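Local structure of paenibacillus xanthan lyase (Paenibacillus, 6F2P) at residues A[384-388]-A[470-476]; A[405-409]-A[443-447]; A[456-462]-A[677-683]; A[494-499]-A[643-649]; A[558-564]-A[616-622]. The protein cleaves the polysaccharide xanthan as a lyase, probably by the beta-elimination chemistry of polysaccharide lyase family 8. One frame throughout, in Å; residues are numbered along the deposited sequence.

Interaction 1: A[384-388]-A[470-476]; sequences LSMFS and GMELHTV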
# COMPACT_ATOMS: atom_id res chain seq x y z
N LEU A 384 -5.74 -10.79 3.16
CA LEU A 384 -6.59 -10.00 2.28
C LEU A 384 -5.88 -9.72 0.96
O LEU A 384 -4.77 -9.17 0.95
CB LEU A 384 -6.99 -8.71 2.97
CG LEU A 384 -8.03 -7.85 2.25
CD1 LEU A 384 -9.37 -8.55 2.23
CD2 LEU A 384 -8.13 -6.54 2.95
N SER A 385 -6.52 -10.11 -0.13
CA SER A 385 -5.90 -10.04 -1.45
C SER A 385 -6.61 -9.09 -2.41
O SER A 385 -7.74 -9.33 -2.84
CB SER A 385 -5.82 -11.43 -2.08
OG SER A 385 -5.29 -11.35 -3.39
N MET A 386 -5.93 -8.00 -2.76
CA MET A 386 -6.52 -6.97 -3.59
C MET A 386 -5.68 -6.74 -4.84
O MET A 386 -4.59 -7.29 -4.98
CB MET A 386 -6.61 -5.66 -2.80
CG MET A 386 -7.37 -5.76 -1.51
SD MET A 386 -7.21 -4.28 -0.49
CE MET A 386 -5.59 -4.52 0.25
N PHE A 387 -6.20 -5.90 -5.73
CA PHE A 387 -5.38 -5.35 -6.80
C PHE A 387 -5.86 -3.96 -7.19
O PHE A 387 -6.95 -3.54 -6.82
CB PHE A 387 -5.26 -6.32 -8.00
CG PHE A 387 -6.41 -6.26 -8.98
CD1 PHE A 387 -7.59 -6.93 -8.73
CD2 PHE A 387 -6.27 -5.59 -10.18
CE1 PHE A 387 -8.64 -6.90 -9.64
CE2 PHE A 387 -7.31 -5.56 -11.10
CZ PHE A 387 -8.49 -6.22 -10.83
N SER A 388 -5.00 -3.23 -7.89
CA SER A 388 -5.26 -1.83 -8.19
C SER A 388 -4.66 -1.50 -9.53
O SER A 388 -4.35 -2.38 -10.32
CB SER A 388 -4.61 -0.95 -7.12
OG SER A 388 -3.21 -1.14 -7.10
N GLY A 470 -9.47 -1.25 2.19
CA GLY A 470 -10.49 -1.06 1.18
C GLY A 470 -9.97 -1.27 -0.22
O GLY A 470 -8.77 -1.11 -0.49
N MET A 471 -10.89 -1.60 -1.11
CA MET A 471 -10.59 -1.78 -2.51
C MET A 471 -11.76 -1.30 -3.34
O MET A 471 -12.89 -1.76 -3.15
CB MET A 471 -10.35 -3.26 -2.79
CG MET A 471 -10.19 -3.61 -4.25
SD MET A 471 -9.86 -5.37 -4.47
CE MET A 471 -9.85 -5.47 -6.26
N GLU A 472 -11.51 -0.37 -4.25
CA GLU A 472 -12.48 -0.09 -5.30
C GLU A 472 -12.26 -1.10 -6.42
O GLU A 472 -11.33 -0.98 -7.23
CB GLU A 472 -12.37 1.34 -5.81
CG GLU A 472 -13.46 1.68 -6.82
CD GLU A 472 -13.56 3.17 -7.08
OE1 GLU A 472 -12.58 3.89 -6.80
OE2 GLU A 472 -14.62 3.63 -7.57
N LEU A 473 -13.10 -2.12 -6.45
CA LEU A 473 -13.03 -3.14 -7.48
C LEU A 473 -13.50 -2.59 -8.81
O LEU A 473 -14.49 -1.86 -8.87
CB LEU A 473 -13.89 -4.33 -7.09
CG LEU A 473 -14.10 -5.37 -8.20
CD1 LEU A 473 -12.76 -5.99 -8.60
CD2 LEU A 473 -15.09 -6.44 -7.77
N HIS A 474 -12.78 -2.92 -9.87
CA HIS A 474 -13.31 -2.78 -11.22
C HIS A 474 -12.76 -3.92 -12.06
O HIS A 474 -11.64 -3.82 -12.57
CB HIS A 474 -12.92 -1.45 -11.85
CG HIS A 474 -13.50 -1.27 -13.23
ND1 HIS A 474 -13.00 -0.34 -14.12
CD2 HIS A 474 -14.52 -1.89 -13.85
CE1 HIS A 474 -13.70 -0.41 -15.24
NE2 HIS A 474 -14.62 -1.34 -15.11
N THR A 475 -13.53 -4.99 -12.17
CA THR A 475 -13.15 -6.18 -12.93
C THR A 475 -12.66 -5.80 -14.32
O THR A 475 -13.31 -5.02 -15.01
CB THR A 475 -14.34 -7.15 -13.06
OG1 THR A 475 -14.95 -7.32 -11.77
CG2 THR A 475 -13.87 -8.50 -13.56
N VAL A 476 -11.50 -6.31 -14.72
CA VAL A 476 -10.98 -5.92 -16.03
C VAL A 476 -11.78 -6.60 -17.13
O VAL A 476 -12.15 -7.78 -17.01
CB VAL A 476 -9.45 -6.12 -16.19
CG1 VAL A 476 -8.74 -5.95 -14.86
CG2 VAL A 476 -9.14 -7.46 -16.77
O HOH W 1 -8.70 -2.25 -7.95

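Interaction 2: A[405-409]-A[443-447]; sequences WHTGD and NTTQT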
# COMPACT_ATOMS: atom_id res chain seq x y z
N TRP A 405 -8.66 -16.48 -12.02
CA TRP A 405 -9.43 -15.29 -12.43
C TRP A 405 -9.75 -14.28 -11.33
O TRP A 405 -9.58 -13.08 -11.51
CB TRP A 405 -10.74 -15.72 -13.11
CG TRP A 405 -10.56 -16.76 -14.19
CD1 TRP A 405 -9.86 -16.62 -15.35
CD2 TRP A 405 -11.09 -18.09 -14.19
NE1 TRP A 405 -9.92 -17.79 -16.08
CE2 TRP A 405 -10.68 -18.70 -15.39
CE3 TRP A 405 -11.88 -18.82 -13.30
CZ2 TRP A 405 -11.03 -20.00 -15.72
CZ3 TRP A 405 -12.23 -20.11 -13.63
CH2 TRP A 405 -11.81 -20.69 -14.82
N HIS A 406 -10.22 -14.78 -10.19
CA HIS A 406 -10.73 -13.92 -9.14
C HIS A 406 -9.87 -13.92 -7.87
O HIS A 406 -10.31 -13.43 -6.83
CB HIS A 406 -12.18 -14.30 -8.80
CG HIS A 406 -13.07 -14.35 -10.00
ND1 HIS A 406 -13.37 -13.24 -10.75
CD2 HIS A 406 -13.72 -15.39 -10.59
CE1 HIS A 406 -14.18 -13.58 -11.75
NE2 HIS A 406 -14.40 -14.88 -11.67
N THR A 407 -8.66 -14.44 -7.95
CA THR A 407 -7.80 -14.55 -6.77
C THR A 407 -7.34 -13.20 -6.19
O THR A 407 -6.79 -13.15 -5.09
CB THR A 407 -6.56 -15.47 -7.02
OG1 THR A 407 -5.84 -15.02 -8.17
CG2 THR A 407 -6.99 -16.91 -7.22
N GLY A 408 -7.57 -12.12 -6.94
CA GLY A 408 -7.24 -10.78 -6.48
C GLY A 408 -8.46 -9.87 -6.35
O GLY A 408 -8.33 -8.66 -6.18
N ASP A 409 -9.65 -10.46 -6.41
CA ASP A 409 -10.88 -9.68 -6.46
C ASP A 409 -11.39 -9.34 -5.07
O ASP A 409 -12.58 -9.49 -4.77
CB ASP A 409 -11.96 -10.45 -7.23
CG ASP A 409 -11.77 -10.38 -8.73
OD1 ASP A 409 -10.69 -9.94 -9.19
OD2 ASP A 409 -12.71 -10.77 -9.46
N ASN A 443 -20.14 -16.96 -12.55
CA ASN A 443 -19.58 -17.93 -13.49
C ASN A 443 -18.89 -17.28 -14.69
O ASN A 443 -19.16 -17.61 -15.84
CB ASN A 443 -20.66 -18.90 -13.96
CG ASN A 443 -20.09 -20.12 -14.66
OD1 ASN A 443 -19.55 -21.03 -14.02
ND2 ASN A 443 -20.21 -20.15 -15.98
N THR A 444 -18.00 -16.33 -14.41
CA THR A 444 -17.30 -15.62 -15.46
C THR A 444 -15.81 -15.68 -15.24
O THR A 444 -15.34 -16.10 -14.17
CB THR A 444 -17.73 -14.14 -15.53
OG1 THR A 444 -17.38 -13.47 -14.31
CG2 THR A 444 -19.23 -14.03 -15.75
N THR A 445 -15.05 -15.28 -16.25
CA THR A 445 -13.60 -15.27 -16.14
C THR A 445 -13.12 -13.83 -16.17
O THR A 445 -13.91 -12.90 -16.33
CB THR A 445 -12.93 -16.05 -17.29
OG1 THR A 445 -13.20 -15.41 -18.54
CG2 THR A 445 -13.43 -17.50 -17.32
N GLN A 446 -11.81 -13.65 -16.02
CA GLN A 446 -11.25 -12.32 -16.08
C GLN A 446 -9.87 -12.40 -16.68
O GLN A 446 -9.06 -13.26 -16.31
CB GLN A 446 -11.19 -11.67 -14.68
CG GLN A 446 -10.52 -10.30 -14.67
CD GLN A 446 -10.41 -9.66 -13.30
OE1 GLN A 446 -10.21 -8.45 -13.18
NE2 GLN A 446 -10.54 -10.47 -12.24
N THR A 447 -9.61 -11.50 -17.63
CA THR A 447 -8.31 -11.37 -18.27
C THR A 447 -7.17 -11.35 -17.25
O THR A 447 -7.20 -10.58 -16.28
CB THR A 447 -8.29 -10.09 -19.11
OG1 THR A 447 -9.32 -10.17 -20.10
CG2 THR A 447 -6.93 -9.89 -19.78

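Interaction 3: A[456-462]-A[677-683]; sequences WAGGTDI and KASVMTK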
# COMPACT_ATOMS: atom_id res chain seq x y z
N TRP A 456 -7.53 3.18 -5.70
CA TRP A 456 -7.91 3.07 -4.30
C TRP A 456 -7.82 1.62 -3.86
O TRP A 456 -8.79 0.86 -3.93
CB TRP A 456 -9.34 3.58 -4.10
CG TRP A 456 -9.66 4.21 -2.76
CD1 TRP A 456 -10.18 5.47 -2.56
CD2 TRP A 456 -9.53 3.63 -1.44
NE1 TRP A 456 -10.36 5.70 -1.22
CE2 TRP A 456 -9.97 4.60 -0.51
CE3 TRP A 456 -9.07 2.39 -0.96
CZ2 TRP A 456 -9.97 4.37 0.87
CZ3 TRP A 456 -9.08 2.16 0.41
CH2 TRP A 456 -9.53 3.15 1.31
N ALA A 457 -6.64 1.22 -3.40
CA ALA A 457 -6.49 -0.05 -2.73
C ALA A 457 -5.44 0.12 -1.64
O ALA A 457 -4.35 0.63 -1.89
CB ALA A 457 -6.06 -1.12 -3.72
N GLY A 458 -5.79 -0.28 -0.43
CA GLY A 458 -4.87 -0.16 0.68
C GLY A 458 -5.63 -0.00 1.97
O GLY A 458 -6.75 -0.51 2.10
N GLY A 459 -5.04 0.71 2.93
CA GLY A 459 -5.65 0.89 4.22
C GLY A 459 -4.70 1.46 5.25
O GLY A 459 -3.63 1.96 4.90
N THR A 460 -5.12 1.41 6.51
CA THR A 460 -4.33 1.92 7.62
C THR A 460 -4.61 1.13 8.90
O THR A 460 -5.45 0.24 8.91
CB THR A 460 -4.58 3.42 7.86
OG1 THR A 460 -3.61 3.92 8.79
CG2 THR A 460 -5.97 3.66 8.43
N ASP A 461 -3.90 1.45 9.97
CA ASP A 461 -3.93 0.60 11.15
C ASP A 461 -3.67 1.37 12.43
O ASP A 461 -3.23 2.52 12.41
CB ASP A 461 -2.86 -0.46 11.03
CG ASP A 461 -1.49 0.13 10.76
OD1 ASP A 461 -0.91 0.74 11.69
OD2 ASP A 461 -1.00 -0.00 9.62
N ILE A 462 -3.90 0.71 13.56
CA ILE A 462 -3.65 1.34 14.84
C ILE A 462 -3.19 0.30 15.87
O ILE A 462 -3.58 -0.87 15.81
CB ILE A 462 -4.89 2.14 15.32
CG1 ILE A 462 -4.46 3.39 16.09
CG2 ILE A 462 -5.83 1.28 16.13
CD1 ILE A 462 -5.55 4.43 16.22
N LYS A 677 -9.78 11.32 -0.52
CA LYS A 677 -9.76 9.87 -0.40
C LYS A 677 -8.75 9.49 0.68
O LYS A 677 -7.64 10.02 0.70
CB LYS A 677 -9.36 9.21 -1.72
CG LYS A 677 -10.30 9.51 -2.87
CD LYS A 677 -9.70 9.09 -4.21
CE LYS A 677 -10.62 9.46 -5.36
NZ LYS A 677 -10.21 8.80 -6.62
N ALA A 678 -9.14 8.60 1.58
CA ALA A 678 -8.28 8.28 2.71
C ALA A 678 -8.77 7.04 3.43
O ALA A 678 -9.95 6.73 3.41
CB ALA A 678 -8.26 9.44 3.67
N SER A 679 -7.85 6.34 4.07
CA SER A 679 -8.24 5.31 5.00
C SER A 679 -7.84 5.81 6.39
O SER A 679 -6.72 6.27 6.60
CB SER A 679 -7.53 4.00 4.67
OG SER A 679 -8.01 2.96 5.50
N VAL A 680 -8.78 5.77 7.33
CA VAL A 680 -8.57 6.39 8.63
C VAL A 680 -8.98 5.45 9.75
O VAL A 680 -9.98 4.74 9.63
CB VAL A 680 -9.38 7.68 8.74
CG1 VAL A 680 -9.18 8.35 10.09
CG2 VAL A 680 -9.01 8.62 7.60
N MET A 681 -8.21 5.42 10.84
CA MET A 681 -8.58 4.64 12.01
C MET A 681 -8.34 5.45 13.29
O MET A 681 -7.32 6.10 13.42
CB MET A 681 -7.83 3.30 12.03
CG MET A 681 -8.18 2.42 13.22
SD MET A 681 -7.81 0.66 12.95
CE MET A 681 -9.22 0.22 11.95
N THR A 682 -9.31 5.42 14.20
CA THR A 682 -9.21 6.15 15.46
C THR A 682 -9.24 5.22 16.67
O THR A 682 -9.92 4.19 16.67
CB THR A 682 -10.35 7.20 15.62
OG1 THR A 682 -11.61 6.53 15.77
CG2 THR A 682 -10.40 8.14 14.40
N LYS A 683 -8.48 5.57 17.70
CA LYS A 683 -8.54 4.89 18.99
C LYS A 683 -8.77 5.93 20.10
O LYS A 683 -7.98 6.86 20.27
CB LYS A 683 -7.26 4.10 19.25
CG LYS A 683 -7.07 3.65 20.69
CD LYS A 683 -7.97 2.48 21.06
CE LYS A 683 -8.08 2.32 22.58
NZ LYS A 683 -8.40 0.91 23.00

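Interaction 4: A[494-499]-A[643-649]; sequences VALGSG and SSSAQAV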
# COMPACT_ATOMS: atom_id res chain seq x y z
N VAL A 494 -15.25 -7.19 10.01
CA VAL A 494 -16.46 -6.69 9.37
C VAL A 494 -16.16 -6.43 7.90
O VAL A 494 -15.15 -5.80 7.57
CB VAL A 494 -16.97 -5.39 10.03
CG1 VAL A 494 -18.24 -4.91 9.33
CG2 VAL A 494 -17.23 -5.62 11.52
N ALA A 495 -17.02 -6.94 7.03
CA ALA A 495 -16.88 -6.74 5.60
C ALA A 495 -18.08 -5.95 5.07
O ALA A 495 -19.23 -6.32 5.31
CB ALA A 495 -16.78 -8.08 4.87
N LEU A 496 -17.79 -4.85 4.38
CA LEU A 496 -18.84 -4.00 3.84
C LEU A 496 -18.67 -3.80 2.35
O LEU A 496 -17.55 -3.69 1.85
CB LEU A 496 -18.82 -2.62 4.50
CG LEU A 496 -19.03 -2.51 6.01
CD1 LEU A 496 -19.16 -1.04 6.37
CD2 LEU A 496 -20.25 -3.30 6.46
N GLY A 497 -19.79 -3.73 1.64
CA GLY A 497 -19.75 -3.42 0.23
C GLY A 497 -20.89 -2.49 -0.12
O GLY A 497 -21.97 -2.56 0.46
N SER A 498 -20.63 -1.60 -1.07
CA SER A 498 -21.65 -0.70 -1.58
C SER A 498 -21.14 -0.17 -2.90
O SER A 498 -20.00 -0.45 -3.29
CB SER A 498 -21.85 0.47 -0.64
OG SER A 498 -20.73 1.32 -0.70
N GLY A 499 -21.97 0.60 -3.59
CA GLY A 499 -21.63 1.10 -4.91
C GLY A 499 -21.49 -0.01 -5.93
O GLY A 499 -20.86 0.17 -6.96
N SER A 643 -21.91 3.43 2.38
CA SER A 643 -22.35 4.03 1.14
C SER A 643 -21.18 4.17 0.19
O SER A 643 -20.06 3.77 0.51
CB SER A 643 -22.94 5.41 1.39
OG SER A 643 -21.92 6.34 1.68
N SER A 644 -21.44 4.75 -0.98
CA SER A 644 -20.41 4.97 -1.98
C SER A 644 -19.55 6.18 -1.61
O SER A 644 -18.57 6.50 -2.28
CB SER A 644 -21.05 5.17 -3.35
OG SER A 644 -21.85 6.34 -3.35
N SER A 645 -19.92 6.87 -0.54
CA SER A 645 -19.19 8.05 -0.15
C SER A 645 -18.21 7.69 0.96
O SER A 645 -17.09 8.21 1.01
CB SER A 645 -20.14 9.17 0.29
OG SER A 645 -19.41 10.35 0.62
N ALA A 646 -18.62 6.76 1.83
CA ALA A 646 -17.77 6.30 2.91
C ALA A 646 -18.29 5.01 3.51
O ALA A 646 -19.48 4.70 3.39
CB ALA A 646 -17.65 7.36 4.00
N GLN A 647 -17.40 4.27 4.16
CA GLN A 647 -17.77 3.04 4.82
C GLN A 647 -17.07 3.04 6.17
O GLN A 647 -15.85 3.13 6.24
CB GLN A 647 -17.33 1.82 3.99
CG GLN A 647 -18.06 1.72 2.66
CD GLN A 647 -17.52 0.64 1.77
OE1 GLN A 647 -16.40 0.73 1.26
NE2 GLN A 647 -18.32 -0.41 1.56
N ALA A 648 -17.85 2.97 7.23
CA ALA A 648 -17.27 3.14 8.55
C ALA A 648 -17.86 2.18 9.58
O ALA A 648 -19.07 1.93 9.59
CB ALA A 648 -17.42 4.58 9.01
N VAL A 649 -16.98 1.64 10.41
CA VAL A 649 -17.35 0.70 11.46
C VAL A 649 -16.63 1.06 12.75
O VAL A 649 -15.43 1.39 12.74
CB VAL A 649 -17.01 -0.75 11.05
CG1 VAL A 649 -17.29 -1.73 12.20
CG2 VAL A 649 -17.76 -1.13 9.80

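Interaction 5: A[558-564]-A[616-622]; sequences DIGYYFP and SYVLLPN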
# COMPACT_ATOMS: atom_id res chain seq x y z
N ASP A 558 -14.15 -23.57 14.16
CA ASP A 558 -15.52 -23.09 13.94
C ASP A 558 -15.45 -21.73 13.26
O ASP A 558 -14.50 -20.98 13.48
CB ASP A 558 -16.25 -22.88 15.27
CG ASP A 558 -16.74 -24.17 15.89
OD1 ASP A 558 -16.26 -25.26 15.51
OD2 ASP A 558 -17.61 -24.08 16.78
N ILE A 559 -16.44 -21.39 12.45
CA ILE A 559 -16.56 -20.03 11.93
C ILE A 559 -17.99 -19.49 12.10
O ILE A 559 -18.97 -20.18 11.78
CB ILE A 559 -16.13 -19.91 10.46
CG1 ILE A 559 -14.80 -20.63 10.23
CG2 ILE A 559 -16.05 -18.44 10.04
CD1 ILE A 559 -14.36 -20.67 8.79
N GLY A 560 -18.11 -18.28 12.63
CA GLY A 560 -19.40 -17.63 12.79
C GLY A 560 -19.59 -16.57 11.73
O GLY A 560 -18.61 -16.02 11.22
N TYR A 561 -20.83 -16.28 11.38
CA TYR A 561 -21.13 -15.23 10.41
C TYR A 561 -22.34 -14.44 10.91
O TYR A 561 -23.42 -15.00 11.08
CB TYR A 561 -21.42 -15.79 9.03
CG TYR A 561 -20.44 -16.83 8.55
CD1 TYR A 561 -20.46 -18.13 9.07
CD2 TYR A 561 -19.51 -16.54 7.56
CE1 TYR A 561 -19.57 -19.09 8.64
CE2 TYR A 561 -18.61 -17.50 7.12
CZ TYR A 561 -18.65 -18.78 7.67
OH TYR A 561 -17.78 -19.75 7.28
N TYR A 562 -22.16 -13.15 11.14
CA TYR A 562 -23.27 -12.33 11.58
C TYR A 562 -23.65 -11.41 10.44
O TYR A 562 -22.78 -10.86 9.77
CB TYR A 562 -22.87 -11.58 12.86
CG TYR A 562 -23.68 -10.34 13.16
CD1 TYR A 562 -25.06 -10.39 13.29
CD2 TYR A 562 -23.05 -9.11 13.33
CE1 TYR A 562 -25.80 -9.25 13.55
CE2 TYR A 562 -23.77 -7.97 13.60
CZ TYR A 562 -25.14 -8.04 13.71
OH TYR A 562 -25.86 -6.89 13.98
N PHE A 563 -24.95 -11.27 10.20
CA PHE A 563 -25.42 -10.44 9.10
C PHE A 563 -26.27 -9.27 9.59
O PHE A 563 -27.47 -9.40 9.80
CB PHE A 563 -26.17 -11.29 8.07
CG PHE A 563 -25.33 -12.41 7.52
CD1 PHE A 563 -25.26 -13.64 8.17
CD2 PHE A 563 -24.56 -12.22 6.38
CE1 PHE A 563 -24.46 -14.66 7.67
CE2 PHE A 563 -23.77 -13.24 5.89
CZ PHE A 563 -23.72 -14.46 6.54
N PRO A 564 -25.62 -8.11 9.79
CA PRO A 564 -26.28 -6.90 10.30
C PRO A 564 -27.51 -6.53 9.48
O PRO A 564 -27.41 -6.29 8.26
CB PRO A 564 -25.20 -5.83 10.17
CG PRO A 564 -23.91 -6.60 10.21
CD PRO A 564 -24.18 -7.91 9.55
N SER A 616 -23.20 -6.47 3.78
CA SER A 616 -22.47 -6.35 5.02
C SER A 616 -22.55 -7.69 5.73
O SER A 616 -23.59 -8.35 5.71
CB SER A 616 -23.06 -5.25 5.91
OG SER A 616 -24.36 -5.58 6.34
N TYR A 617 -21.43 -8.11 6.32
CA TYR A 617 -21.39 -9.30 7.16
C TYR A 617 -20.18 -9.22 8.07
O TYR A 617 -19.27 -8.41 7.84
CB TYR A 617 -21.36 -10.59 6.32
CG TYR A 617 -20.16 -10.75 5.40
CD1 TYR A 617 -20.12 -10.13 4.16
CD2 TYR A 617 -19.08 -11.56 5.77
CE1 TYR A 617 -19.03 -10.29 3.31
CE2 TYR A 617 -17.99 -11.72 4.93
CZ TYR A 617 -17.97 -11.08 3.70
OH TYR A 617 -16.89 -11.22 2.86
N VAL A 618 -20.18 -10.05 9.11
CA VAL A 618 -19.13 -10.01 10.12
C VAL A 618 -18.60 -11.41 10.33
O VAL A 618 -19.37 -12.31 10.67
CB VAL A 618 -19.67 -9.53 11.48
CG1 VAL A 618 -18.61 -9.66 12.54
CG2 VAL A 618 -20.19 -8.10 11.39
N LEU A 619 -17.30 -11.60 10.14
CA LEU A 619 -16.70 -12.90 10.40
C LEU A 619 -16.42 -13.02 11.89
O LEU A 619 -15.80 -12.14 12.50
CB LEU A 619 -15.41 -13.08 9.61
CG LEU A 619 -15.57 -13.15 8.09
CD1 LEU A 619 -14.22 -13.38 7.41
CD2 LEU A 619 -16.57 -14.24 7.71
N LEU A 620 -16.88 -14.12 12.48
CA LEU A 620 -16.67 -14.38 13.89
C LEU A 620 -15.98 -15.72 14.07
O LEU A 620 -16.63 -16.72 14.37
CB LEU A 620 -18.02 -14.38 14.62
CG LEU A 620 -18.79 -13.06 14.58
CD1 LEU A 620 -20.20 -13.22 15.13
CD2 LEU A 620 -18.05 -11.96 15.35
N PRO A 621 -14.65 -15.75 13.88
CA PRO A 621 -13.93 -17.03 13.95
C PRO A 621 -13.91 -17.61 15.36
O PRO A 621 -14.01 -16.86 16.34
CB PRO A 621 -12.49 -16.65 13.54
CG PRO A 621 -12.61 -15.36 12.82
CD PRO A 621 -13.77 -14.65 13.47
N ASN A 622 -13.82 -18.94 15.46
CA ASN A 622 -13.45 -19.60 16.70
C ASN A 622 -14.46 -19.36 17.82
O ASN A 622 -14.12 -19.30 19.00
CB ASN A 622 -12.05 -19.12 17.12
CG ASN A 622 -11.40 -20.04 18.13
OD1 ASN A 622 -11.63 -21.25 18.15
ND2 ASN A 622 -10.57 -19.46 18.99
O HOH W 2 -26.37 -8.27 6.19

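Interaction 1: A[384-388]-A[470-476]
Where a loop packs on a strand of another sheet, cohesion can come mainly from shape, and this pair is a clear case: no direct hydrogen bond joins 384-388 to 470-476. M471, all its chi angles near t, reaches as a straight rod from its strand toward the other segment and ends in the hollow between M386 and F387. Its SD lies 3.7 Å from M386 CB, and its CE packs 3.7 Å from F387 CD1 and 3.5 Å from F387 O. M386 in turn sets its SD 3.5 Å from G470 O. The F387 ring is the larger bump. Although its CA-to-CB bond points away, the ring swings back into a shallow cup made by M471 CE, L473 CD1, 4.3 Å from F387 CE1, and V476 CG1, 4.0 Å from F387 CE2. A water between the two backbones donates to F387 O at 2.5 Å and to E472 O at 3.0 Å. W486 of strand 481-488 touches both methionines and so extends the apolar filling. The loop leaving strand 380-385 thus packs its side chains on strand 466-474 of another sheet, an apolar seam inside the family 8 super-sandwich domain.

Interaction 2: A[405-409]-A[443-447]
Loops without regular structure must find partners for their polar groups one by one, and 405-409 with 443-447 illustrates how. H406 bridges the two: its NE2 donates to T444 O at 2.9 Å, while its ND1 donates to D409 OD2, also at 2.9 Å, across the type I turn H406-D409 that the D409 N to H406 O bond, 3.1 Å, closes. The second carboxylate oxygen, D409 OD1, accepts from Q446 NE2 at 3.1 Å; the same amide nitrogen makes a weak bond to W405 O at 2.9 Å. The other end of that amide, Q446 OE1, accepts from V476 N, and T444 OG1 is hydrogen-bonded to L441 O. Beside this polar chain, T445 CB sits 3.7 Å from the centroid of the five-membered ring of W405, over its face, as a CH-pi contact. Y433 stacks on the same indole. The chain of carbonyl, histidine, carboxylate and amide contains a His-carboxylate hydrogen bond, H406 to D409, within a side-chain network tying two irregular loops of the super-sandwich domain together.

Interaction 3: A[456-462]-A[677-683]
Strands that run nearly parallel need not share a sheet, and 457-462 with 678-683 shows the alternative. Their axes approach to 5.7 Å at 17° from parallel, yet no hydrogen bond passes between them; the join is made by side chains. I462 loses the most surface. Its CD1 lies 3.5 Å from K683 CB and 3.7 Å from M681 O, while its CG2 meets M681 SD at 3.8 Å. At the other end W456 spreads its indole along the start of the facing strand: W456 CZ2 is 3.5 Å from A678 O, near the ring plane, and W456 CH2 is 4.0 Å from S679 CB. The indole nitrogen is hydrogen-bonded to F661 O. M681, which gives up nearly as much surface, brings its CB to 4.1 Å from T460 CG2. Between these ends the spacing tightens: G459 CA approaches S679 OG to 3.4 Å, and T460 CG2 approaches S679 O to 3.3 Å. The hydroxyls find partners outside the two segments: S679 OG with N660 OD1, T460 OG1 with the OG atoms of S744 and S692. The arrangement is a face-to-face sheet interface, joining the super-sandwich to the C-terminal beta-sandwich of the family 8 fold.

Interaction 4: A[494-499]-A[643-649]
Read from S643 onward, segment 643-649 passes from a serine turn to a strand that meets its partner through Q647 and V649. S643 offers its carbonyl to S498, whose OG donates to S643 O in a weak bond of 2.8 Å; its own OG accepts from S645 N at 3.0 Å, forming an ST turn, and is also hydrogen-bonded to E641 OE1. S644 follows, partly exposed, its CB 4.4 Å from G499 CA, where positive phi suits a glycine. Q647 then reaches across, and its NE2 lies 3.7 Å from L496 CB and 3.6 Å from G497 CA; that nitrogen is held by N642 OD1 and K483 O, and Q647 OE1 is hydrogen-bonded to S485 OG and W662 NE1. V649 closes the walk, its CG2 3.7 Å from L496 CD1 and 3.8 Å from V494 CG1. The axes of strands 494-499 and 646-649 lie 8.4 Å apart at 160°, a separation too wide for backbone pairing. This is sheet-on-sheet packing between the super-sandwich and the C-terminal beta-sandwich domain.

Interaction 5: A[558-564]-A[616-622]
At the apolar centre, Y562 CD2 meets V618 CG2 at 3.6 Å, and Y562 CB packs 3.9 Å from L620 CD1 on the same face of the sheet. The opposite face carries Y561 and L619, with Y561 CD2 3.7 Å from L619 CD2. Farther along, F563 CD2 rests 3.6 Å from Y617 CB, and P564 CG lies 4.2 Å from V618 CG2. Y562 with V618 and G560 with L620 are antiparallel hydrogen-bonded pairs, two bonds each, among them Y562 N to V618 O at 3.0 Å; Y561 with L619 and I559 with P621 are the non-hydrogen-bonded pairs. One margin ends with N622 N donating to D558 O at 2.9 Å. At the other, where the chain turns a corner at P564, a water donates to P564 O at 3.0 Å and to S616 O at 2.8 Å. The chemistry implies a division of labour: backbone bonds fix the register of neighbouring strands in the super-sandwich sheet, while largely apolar and aromatic side chains pack on both faces.

In the fold
The five contacts show how chemistry follows place. Interactions 1, 3, 4 and 5 are buried; 5 lies within one sheet and uses backbone bonds, the other three mainly side chains, while interaction 2, partly buried among loops, depends most on polar side chains. One long antiparallel sheet is common to interactions 1, 3, 4 and 5: strands 457-462 and 466-474 are neighbours, bonded through G470 N to G458 O at 2.8 Å, as are 493-501 and 613-621, through A495 N to Y617 O at 2.8 Å. Interactions 3 and 4 join that sheet to the same sheet of the C-terminal beta-sandwich. Interactions 1 and 2 meet directly, S385 OG lying 2.9 Å from T407 O.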